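PDB 3OEP: putative uncharacterized protein TTHA0988 from Thermus thermophilus, which is of unknown function, a homologue of KipI and KipA with cyclophilin-like domains that was wrongly annotated as an allophanate hydrolase. Local coordinates for residues Val103-His107 against Glu130-Arg134; Gly118-Gly122 against Asp352-Arg356; Thr173-Ala177 against Ala200-Pro205; Arg420-Leu426 against Arg452-Ala458. One frame throughout, in Å; residues are numbered along the deposited sequence. Where two conformers were deposited one is given.

How the contacts relate
Contacts 1 and 3 belong to the same cyclophilin-like barrel domain, that of strands 112-117, 169-174 and 194-199; their centres lie about 20 Å apart. Contact 1 is partly buried and apolar, a helix meeting a loop, whereas contact 3 is a surface contact of a strand end with a loop. Neither has a direct hydrogen bond across it, but in each a water joins the two backbones. Contact 4 is buried in the second barrel and is the one with direct hydrogen bonds and a salt bridge. The centre of contact 2 lies about 7 Å from the centre of the chain; it joins loops 230 residues apart by van der Waals contact, and its R354 NH1 lies 3.8 Å from V421 CG2 of contact 4.

Contact 1. Residues Val103-His107 against Glu130-Arg134; sequences VKALH and EPALR
Within the cyclophilin-like barrel domain, a turn of helix 100-108 packs on the 3-10 turn 131-133 that follows strand 124-127. Residues 103-107 are alpha-helical (H107 N to V103 O, 3.0 Å); across from them, L133 N bonds to E130 O at 2.9 Å. The backbones come closest at L106 and E130, CA to CA 6.3 Å. L133, chi1 t and chi2 p, points toward the helix and spans one turn: CD1 lies 3.9 Å from V103 CG1, and CD2 lies 3.6 Å from H107 N and 4.1 Å from L106 CB. L106, chi1 m and chi2 t, sets CD1 3.7 Å from A132 CB and CD2 3.8 Å from CB of E130 (chi1 m, chi2 m). V103 takes chi1 t. H107, also t, carries its ring onto V150 and V152 of strand 149-153; Y84 OH and T157 OG1 hydrogen-bond its ND1 and NE2, while its CB stays 3.8 Å from L133 CD2. No direct hydrogen bond crosses; one water donates to L106 O at 2.8 Å and accepts from E130 N at 2.9 Å.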
# COMPACT_ATOMS: atom_id res chain seq x y z
N VAL A 103 -20.57 29.00 -5.84
CA VAL A 103 -19.73 27.87 -5.48
C VAL A 103 -18.75 27.51 -6.60
O VAL A 103 -17.55 27.35 -6.37
CB VAL A 103 -20.55 26.61 -5.12
CG1 VAL A 103 -19.63 25.39 -4.99
CG2 VAL A 103 -21.32 26.85 -3.83
N LYS A 104 -19.27 27.39 -7.82
CA LYS A 104 -18.42 27.08 -8.97
C LYS A 104 -17.33 28.11 -9.17
O LYS A 104 -16.17 27.77 -9.41
CB LYS A 104 -19.26 27.00 -10.25
CG LYS A 104 -20.28 25.89 -10.30
CD LYS A 104 -20.93 25.94 -11.68
CE LYS A 104 -22.28 25.31 -11.74
NZ LYS A 104 -22.82 25.54 -13.11
N ALA A 105 -17.69 29.38 -9.08
CA ALA A 105 -16.73 30.46 -9.28
C ALA A 105 -15.64 30.46 -8.20
O ALA A 105 -14.45 30.61 -8.51
CB ALA A 105 -17.44 31.81 -9.33
N LEU A 106 -16.05 30.28 -6.95
CA LEU A 106 -15.09 30.20 -5.84
C LEU A 106 -14.13 29.03 -6.02
O LEU A 106 -12.93 29.16 -5.79
CB LEU A 106 -15.81 30.07 -4.49
CG LEU A 106 -16.40 31.37 -3.93
CD1 LEU A 106 -17.41 31.08 -2.81
CD2 LEU A 106 -15.32 32.32 -3.42
N HIS A 107 -14.65 27.89 -6.45
CA HIS A 107 -13.80 26.72 -6.65
C HIS A 107 -12.72 26.95 -7.72
O HIS A 107 -11.59 26.50 -7.57
CB HIS A 107 -14.59 25.46 -6.99
CG HIS A 107 -13.76 24.22 -6.95
ND1 HIS A 107 -13.35 23.55 -8.09
CD2 HIS A 107 -13.18 23.58 -5.91
CE1 HIS A 107 -12.60 22.52 -7.74
NE2 HIS A 107 -12.47 22.53 -6.43
N GLU A 130 -10.86 28.84 -1.24
CA GLU A 130 -11.29 30.17 -0.78
C GLU A 130 -12.04 30.06 0.54
O GLU A 130 -12.83 29.14 0.72
CB GLU A 130 -12.20 30.82 -1.82
CG GLU A 130 -11.51 31.25 -3.11
CD GLU A 130 -10.54 32.40 -2.91
OE1 GLU A 130 -10.97 33.47 -2.42
OE2 GLU A 130 -9.35 32.25 -3.25
N PRO A 131 -11.81 31.00 1.47
CA PRO A 131 -12.50 30.96 2.76
C PRO A 131 -14.01 30.71 2.68
O PRO A 131 -14.54 29.90 3.45
CB PRO A 131 -12.21 32.35 3.34
CG PRO A 131 -10.86 32.68 2.80
CD PRO A 131 -10.84 32.12 1.41
N ALA A 132 -14.69 31.38 1.75
CA ALA A 132 -16.15 31.26 1.61
C ALA A 132 -16.62 29.86 1.21
O ALA A 132 -17.78 29.54 1.40
CB ALA A 132 -16.67 32.30 0.61
N LEU A 133 -15.71 29.04 0.66
CA LEU A 133 -16.06 27.70 0.20
C LEU A 133 -15.60 26.60 1.17
O LEU A 133 -15.77 25.41 0.90
CB LEU A 133 -15.47 27.47 -1.20
CG LEU A 133 -15.79 26.16 -1.93
CD1 LEU A 133 -17.29 25.85 -1.94
CD2 LEU A 133 -15.23 26.20 -3.36
N ARG A 134 -15.07 26.99 2.33
CA ARG A 134 -14.57 26.01 3.29
C ARG A 134 -15.69 25.41 4.14
O ARG A 134 -16.40 26.13 4.85
CB ARG A 134 -13.50 26.63 4.19
CG ARG A 134 -12.29 27.06 3.41
CD ARG A 134 -11.20 27.63 4.28
NE ARG A 134 -10.18 28.27 3.46
CZ ARG A 134 -9.17 28.99 3.92
NH1 ARG A 134 -9.01 29.18 5.23
NH2 ARG A 134 -8.31 29.53 3.06
O HOH W 1 -11.78 27.66 -3.73

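Contact 2. Residues Gly118-Gly122 against Asp352-Arg356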
# COMPACT_ATOMS: atom_id res chain seq x y z
N GLY A 118 -1.25 11.10 -3.18
CA GLY A 118 -1.24 9.65 -3.06
C GLY A 118 -2.06 9.02 -1.96
O GLY A 118 -1.76 7.89 -1.56
N PHE A 119 -3.10 9.69 -1.48
CA PHE A 119 -4.02 9.03 -0.54
C PHE A 119 -4.48 7.69 -1.15
O PHE A 119 -4.58 6.67 -0.46
CB PHE A 119 -5.21 9.92 -0.21
CG PHE A 119 -6.10 9.36 0.85
CD1 PHE A 119 -7.27 8.69 0.51
CD2 PHE A 119 -5.75 9.46 2.19
CE1 PHE A 119 -8.10 8.16 1.50
CE2 PHE A 119 -6.56 8.92 3.18
CZ PHE A 119 -7.73 8.27 2.83
N THR A 120 -4.79 7.74 -2.44
CA THR A 120 -4.75 6.57 -3.32
C THR A 120 -3.82 7.00 -4.44
O THR A 120 -3.57 8.20 -4.60
CB THR A 120 -6.15 6.20 -3.87
OG1 THR A 120 -6.69 7.28 -4.63
CG2 THR A 120 -7.11 5.86 -2.73
N PRO A 121 -3.28 6.06 -5.23
CA PRO A 121 -2.31 6.46 -6.25
C PRO A 121 -2.78 7.64 -7.12
O PRO A 121 -3.86 7.61 -7.69
CB PRO A 121 -2.13 5.18 -7.07
CG PRO A 121 -2.28 4.11 -6.04
CD PRO A 121 -3.37 4.59 -5.12
N GLY A 122 -1.97 8.70 -7.17
CA GLY A 122 -2.25 9.86 -8.01
C GLY A 122 -3.23 10.89 -7.46
O GLY A 122 -3.46 11.91 -8.10
N ASP A 352 -0.08 -3.47 -6.94
CA ASP A 352 -0.66 -2.43 -6.11
C ASP A 352 -2.14 -2.44 -6.44
O ASP A 352 -2.58 -1.76 -7.37
CB ASP A 352 -0.07 -1.06 -6.40
CG ASP A 352 -0.48 -0.02 -5.37
OD1 ASP A 352 -1.65 -0.01 -4.94
OD2 ASP A 352 0.39 0.79 -4.97
N LEU A 353 -2.90 -3.24 -5.69
CA LEU A 353 -4.29 -3.49 -6.03
C LEU A 353 -5.13 -2.22 -5.92
O LEU A 353 -6.04 -2.00 -6.72
CB LEU A 353 -4.88 -4.63 -5.18
CG LEU A 353 -4.19 -5.99 -5.27
CD1 LEU A 353 -4.95 -7.01 -4.41
CD2 LEU A 353 -4.10 -6.47 -6.71
N ARG A 354 -4.80 -1.36 -4.95
CA ARG A 354 -5.43 -0.05 -4.83
C ARG A 354 -5.26 0.76 -6.13
O ARG A 354 -6.20 1.41 -6.58
CB ARG A 354 -4.85 0.72 -3.63
CG ARG A 354 -5.55 2.03 -3.33
CD ARG A 354 -4.98 2.72 -2.10
NE ARG A 354 -5.21 1.96 -0.87
CZ ARG A 354 -4.29 1.25 -0.21
NH1 ARG A 354 -4.65 0.59 0.90
NH2 ARG A 354 -3.02 1.19 -0.61
N GLY A 355 -4.07 0.70 -6.71
CA GLY A 355 -3.77 1.41 -7.95
C GLY A 355 -4.08 0.66 -9.24
O GLY A 355 -3.73 1.14 -10.33
N ARG A 356 -4.71 -0.51 -9.12
CA ARG A 356 -4.97 -1.40 -10.26
C ARG A 356 -3.70 -1.71 -11.06
O ARG A 356 -3.71 -1.75 -12.30
CB ARG A 356 -6.09 -0.82 -11.14
CG ARG A 356 -7.40 -0.65 -10.39
CD ARG A 356 -8.52 -0.16 -11.28
NE ARG A 356 -9.78 -0.04 -10.54
CZ ARG A 356 -10.93 0.36 -11.05
NH1 ARG A 356 -11.02 0.71 -12.33
NH2 ARG A 356 -12.01 0.43 -10.28
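Two loops 230 residues apart in sequence meet here without a single hydrogen bond between them, although the contact is buried near the middle of the chain. It joins the 118-122 loop of the first cyclophilin-like barrel, between strands 112-117 and 124-127, to a type I beta turn, L353 to R356 (R356 N to L353 O, 3.1 Å), in the loop between strands 331-336 and 366-368, and so links the carboxyltransferase C-D and A-B family parts. An Asx motif braces that turn: D352 OD1 accepts from G355 N at 3.1 Å, while OD2 is held by A248 N. P121 points toward the turn and has the largest area covered, 61 Å². Its CD lies 3.8 Å from R354 CG. R354, extended through chi2 and bent at chi3 (m), passes along the loop with CD 3.8 Å from T120 CG2, and its NH1 hydrogen-bonds D459 O. The CA atoms of P121 and G355 are 5.5 Å apart; an ideal CB on G355 would fall 3.0 Å from the proline CG. That same P121 CG rests 3.6 Å from G355 CA.

Contact 3. Residues Thr173-Ala177 against Ala200-Pro205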
# COMPACT_ATOMS: atom_id res chain seq x y z
N THR A 173 -16.97 16.61 -11.58
CA THR A 173 -16.30 15.50 -12.23
C THR A 173 -15.16 16.05 -13.08
O THR A 173 -15.38 16.89 -13.94
CB THR A 173 -17.27 14.76 -13.16
OG1 THR A 173 -18.41 14.32 -12.42
CG2 THR A 173 -16.58 13.55 -13.81
N SER A 174 -13.94 15.55 -12.86
CA SER A 174 -12.81 15.94 -13.69
C SER A 174 -12.96 15.32 -15.08
O SER A 174 -13.33 14.15 -15.20
CB SER A 174 -11.49 15.49 -13.07
OG SER A 174 -10.39 15.78 -13.92
N LEU A 175 -12.69 16.12 -16.11
CA LEU A 175 -12.82 15.65 -17.49
C LEU A 175 -11.48 15.14 -18.04
O LEU A 175 -11.37 14.80 -19.22
CB LEU A 175 -13.44 16.73 -18.37
CG LEU A 175 -14.79 17.23 -17.85
CD1 LEU A 175 -15.38 18.26 -18.81
CD2 LEU A 175 -15.76 16.08 -17.61
N VAL A 176 -10.48 15.09 -17.15
CA VAL A 176 -9.21 14.43 -17.42
C VAL A 176 -8.93 13.42 -16.30
O VAL A 176 -9.25 13.67 -15.14
CB VAL A 176 -8.03 15.42 -17.54
CG1 VAL A 176 -8.20 16.30 -18.78
CG2 VAL A 176 -7.91 16.28 -16.28
N ALA A 177 -8.34 12.29 -16.67
CA ALA A 177 -7.96 11.27 -15.69
C ALA A 177 -6.61 11.66 -15.09
O ALA A 177 -5.61 11.76 -15.81
CB ALA A 177 -7.89 9.88 -16.35
N ALA A 200 -16.10 23.17 -17.73
CA ALA A 200 -16.10 22.69 -19.11
C ALA A 200 -17.15 21.61 -19.31
O ALA A 200 -17.61 20.98 -18.35
CB ALA A 200 -14.71 22.13 -19.46
N GLU A 201 -17.48 21.40 -20.58
CA GLU A 201 -18.35 20.30 -20.98
C GLU A 201 -17.50 19.19 -21.57
O GLU A 201 -16.41 19.44 -22.12
CB GLU A 201 -19.37 20.78 -22.02
CG GLU A 201 -20.38 21.75 -21.45
CD GLU A 201 -21.44 22.17 -22.45
OE1 GLU A 201 -21.31 21.86 -23.65
OE2 GLU A 201 -22.42 22.83 -22.02
N GLY A 202 -17.97 17.96 -21.45
CA GLY A 202 -17.27 16.82 -22.02
C GLY A 202 -17.69 15.54 -21.35
O GLY A 202 -18.37 15.57 -20.32
N PRO A 203 -17.26 14.41 -21.91
CA PRO A 203 -17.56 13.10 -21.35
C PRO A 203 -16.75 12.80 -20.10
O PRO A 203 -15.62 13.29 -19.94
CB PRO A 203 -17.17 12.15 -22.47
CG PRO A 203 -16.04 12.83 -23.15
CD PRO A 203 -16.36 14.30 -23.08
N THR A 204 -17.31 11.98 -19.22
CA THR A 204 -16.58 11.51 -18.06
C THR A 204 -15.51 10.54 -18.54
O THR A 204 -15.81 9.64 -19.32
CB THR A 204 -17.53 10.79 -17.09
OG1 THR A 204 -18.56 11.69 -16.69
CG2 THR A 204 -16.78 10.28 -15.88
N PRO A 205 -14.25 10.74 -18.10
CA PRO A 205 -13.21 9.80 -18.53
C PRO A 205 -13.49 8.40 -18.01
O PRO A 205 -14.10 8.25 -16.95
CB PRO A 205 -11.93 10.36 -17.88
CG PRO A 205 -12.23 11.78 -17.59
CD PRO A 205 -13.70 11.83 -17.29
O HOH W 2 -13.30 14.09 -20.99
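L175 and P205 bury the most surface here, 109 and 74 Å² of the 327 Å² total, and each reaches into the other segment. L175, chi1 m and chi2 t, starts sideways from its backbone, but its tip lies in the curve of the 200-205 loop. CD1 sits 3.5 Å from A200 O, 4.0 Å from A200 CB and 3.7 Å from G202 N; CD2 is 3.6 Å from P203 O. G202 matters to this fit: at phi 159° and psi 171° a side chain would strike the preceding carbonyl, and an ideal CB would stand 3.4 Å from L175 CD1. P205 packs in return on the backbone at the end of strand 169-174, with CD 3.1 Å from S174 O and CG 3.5 Å from L175 C. In the closed sheet of the cyclophilin-like barrel, strand 77-83 lies between strands 169-174 and 194-199, so the contact joins the C-terminal end of strand 169-174 to the loop that follows strand 194-199. R83 of the strand between them binds G202 O and T204 OG1. T173 CG2 touches T204 CG2 at 3.9 Å. No direct hydrogen bond links the segments, but one water donates to L175 O and to P203 O, 2.7 Å from each.

Contact 4. Residues Arg420-Leu426 against Arg452-Ala458; sequences RVGVELL and RPLVLLA
A salt bridge closes one end of this antiparallel pair: R452 NH1 donates to E424 OE2 at 2.7 Å, with R452 nearly extended beyond chi1 m and E424 t at chi1 and chi2. Four backbone hydrogen bonds follow: L425 N to P453 O, 2.9 Å; V455 N to V423 O, 2.8 Å; V423 N to V455 O, 2.9 Å; and L457 N to V421 O, 2.9 Å. V423 and V455 thus form a hydrogen-bonded pair, flanked by the non-hydrogen-bonded pairs G422-L456 (CA to CA 4.5 Å) and E424-L454 (4.4 Å). The axes of strands 422-426 and 454-456 approach to 4.4 Å, with 161° between their N-to-C directions. G422 is fully extended (179/-177); an ideal CB there would clash with V455 O at 2.5 Å. On the face of V423 and V455 (both t), under helix 477-480, V423 CG2 meets L457 CD1 at 3.7 Å and L425 CD1 meets V455 CG2 at 4.1 Å. On the face of E424, L454 CD1 lies 3.8 Å from G422 C. These neighbouring strands form part of the wall of the second cyclophilin-like beta-barrel.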
# COMPACT_ATOMS: atom_id res chain seq x y z
N ARG A 420 -3.74 -7.55 3.86
CA ARG A 420 -2.45 -6.95 3.50
C ARG A 420 -2.38 -5.46 3.82
O ARG A 420 -1.29 -4.89 3.90
CB ARG A 420 -2.13 -7.18 2.03
CG ARG A 420 -1.88 -8.64 1.67
CD ARG A 420 -1.73 -8.83 0.16
NE ARG A 420 -0.75 -7.90 -0.38
CZ ARG A 420 0.57 -8.10 -0.41
NH1 ARG A 420 1.12 -9.22 0.05
NH2 ARG A 420 1.36 -7.16 -0.91
N VAL A 421 -3.54 -4.81 3.97
CA VAL A 421 -3.58 -3.39 4.30
C VAL A 421 -3.28 -3.19 5.79
O VAL A 421 -2.51 -2.31 6.17
CB VAL A 421 -4.94 -2.76 3.94
CG1 VAL A 421 -5.02 -1.32 4.44
CG2 VAL A 421 -5.18 -2.82 2.43
N GLY A 422 -3.88 -4.02 6.63
CA GLY A 422 -3.60 -3.96 8.05
C GLY A 422 -4.38 -4.94 8.90
O GLY A 422 -5.16 -5.74 8.38
N VAL A 423 -4.18 -4.84 10.20
CA VAL A 423 -4.80 -5.72 11.17
C VAL A 423 -5.62 -4.87 12.13
O VAL A 423 -5.06 -4.01 12.83
CB VAL A 423 -3.74 -6.53 11.95
CG1 VAL A 423 -4.38 -7.50 12.93
CG2 VAL A 423 -2.84 -7.29 10.97
N GLU A 424 -6.93 -5.08 12.12
CA GLU A 424 -7.87 -4.34 12.96
C GLU A 424 -8.05 -5.03 14.31
O GLU A 424 -8.23 -6.24 14.38
CB GLU A 424 -9.22 -4.26 12.24
CG GLU A 424 -10.21 -3.31 12.88
CD GLU A 424 -11.51 -3.26 12.11
OE1 GLU A 424 -11.69 -2.31 11.32
OE2 GLU A 424 -12.34 -4.18 12.29
N LEU A 425 -8.01 -4.24 15.39
CA LEU A 425 -7.97 -4.80 16.74
C LEU A 425 -9.18 -4.46 17.60
O LEU A 425 -9.72 -3.35 17.54
CB LEU A 425 -6.72 -4.30 17.45
CG LEU A 425 -5.37 -4.66 16.82
CD1 LEU A 425 -4.24 -4.11 17.67
CD2 LEU A 425 -5.24 -6.16 16.64
N LEU A 426 -9.58 -5.45 18.40
CA LEU A 426 -10.59 -5.29 19.44
C LEU A 426 -9.90 -5.41 20.80
O LEU A 426 -9.10 -6.31 21.01
CB LEU A 426 -11.66 -6.37 19.32
CG LEU A 426 -12.57 -6.26 18.10
CD1 LEU A 426 -13.41 -7.52 17.96
CD2 LEU A 426 -13.46 -5.04 18.23
N ARG A 452 -11.64 1.44 15.90
CA ARG A 452 -10.70 0.39 16.29
C ARG A 452 -9.28 0.74 15.85
O ARG A 452 -9.09 1.28 14.76
CB ARG A 452 -11.12 -0.93 15.66
CG ARG A 452 -12.50 -1.42 16.10
CD ARG A 452 -12.96 -2.57 15.24
NE ARG A 452 -14.28 -3.05 15.61
CZ ARG A 452 -14.90 -4.09 15.05
NH1 ARG A 452 -14.32 -4.77 14.07
NH2 ARG A 452 -16.11 -4.45 15.47
N PRO A 453 -8.28 0.42 16.69
CA PRO A 453 -6.90 0.53 16.22
C PRO A 453 -6.64 -0.37 15.01
O PRO A 453 -7.19 -1.47 14.93
CB PRO A 453 -6.08 0.07 17.42
CG PRO A 453 -6.97 0.26 18.60
CD PRO A 453 -8.35 0.00 18.10
N LEU A 454 -5.81 0.11 14.09
CA LEU A 454 -5.43 -0.64 12.89
C LEU A 454 -3.91 -0.61 12.77
O LEU A 454 -3.32 0.47 12.69
CB LEU A 454 -6.06 0.01 11.65
CG LEU A 454 -5.72 -0.61 10.29
CD1 LEU A 454 -6.43 -1.95 10.12
CD2 LEU A 454 -6.11 0.34 9.16
N VAL A 455 -3.28 -1.79 12.75
CA VAL A 455 -1.84 -1.86 12.53
C VAL A 455 -1.61 -1.91 11.02
O VAL A 455 -2.12 -2.80 10.34
CB VAL A 455 -1.20 -3.10 13.19
CG1 VAL A 455 0.32 -3.02 13.06
CG2 VAL A 455 -1.61 -3.22 14.65
N LEU A 456 -0.86 -0.94 10.51
CA LEU A 456 -0.68 -0.75 9.07
C LEU A 456 0.42 -1.65 8.52
O LEU A 456 1.52 -1.68 9.06
CB LEU A 456 -0.33 0.71 8.78
CG LEU A 456 -1.34 1.72 9.32
CD1 LEU A 456 -0.84 3.14 9.13
CD2 LEU A 456 -2.69 1.55 8.66
N LEU A 457 0.11 -2.37 7.44
CA LEU A 457 1.05 -3.32 6.84
C LEU A 457 1.38 -2.92 5.39
O LEU A 457 1.10 -1.79 4.97
CB LEU A 457 0.50 -4.75 6.95
CG LEU A 457 0.16 -5.28 8.35
CD1 LEU A 457 -0.43 -6.69 8.26
CD2 LEU A 457 1.38 -5.27 9.27
N ALA A 458 2.00 -3.83 4.64
CA ALA A 458 2.61 -3.51 3.34
C ALA A 458 1.71 -2.84 2.30
O ALA A 458 2.21 -2.07 1.49
CB ALA A 458 3.25 -4.77 2.73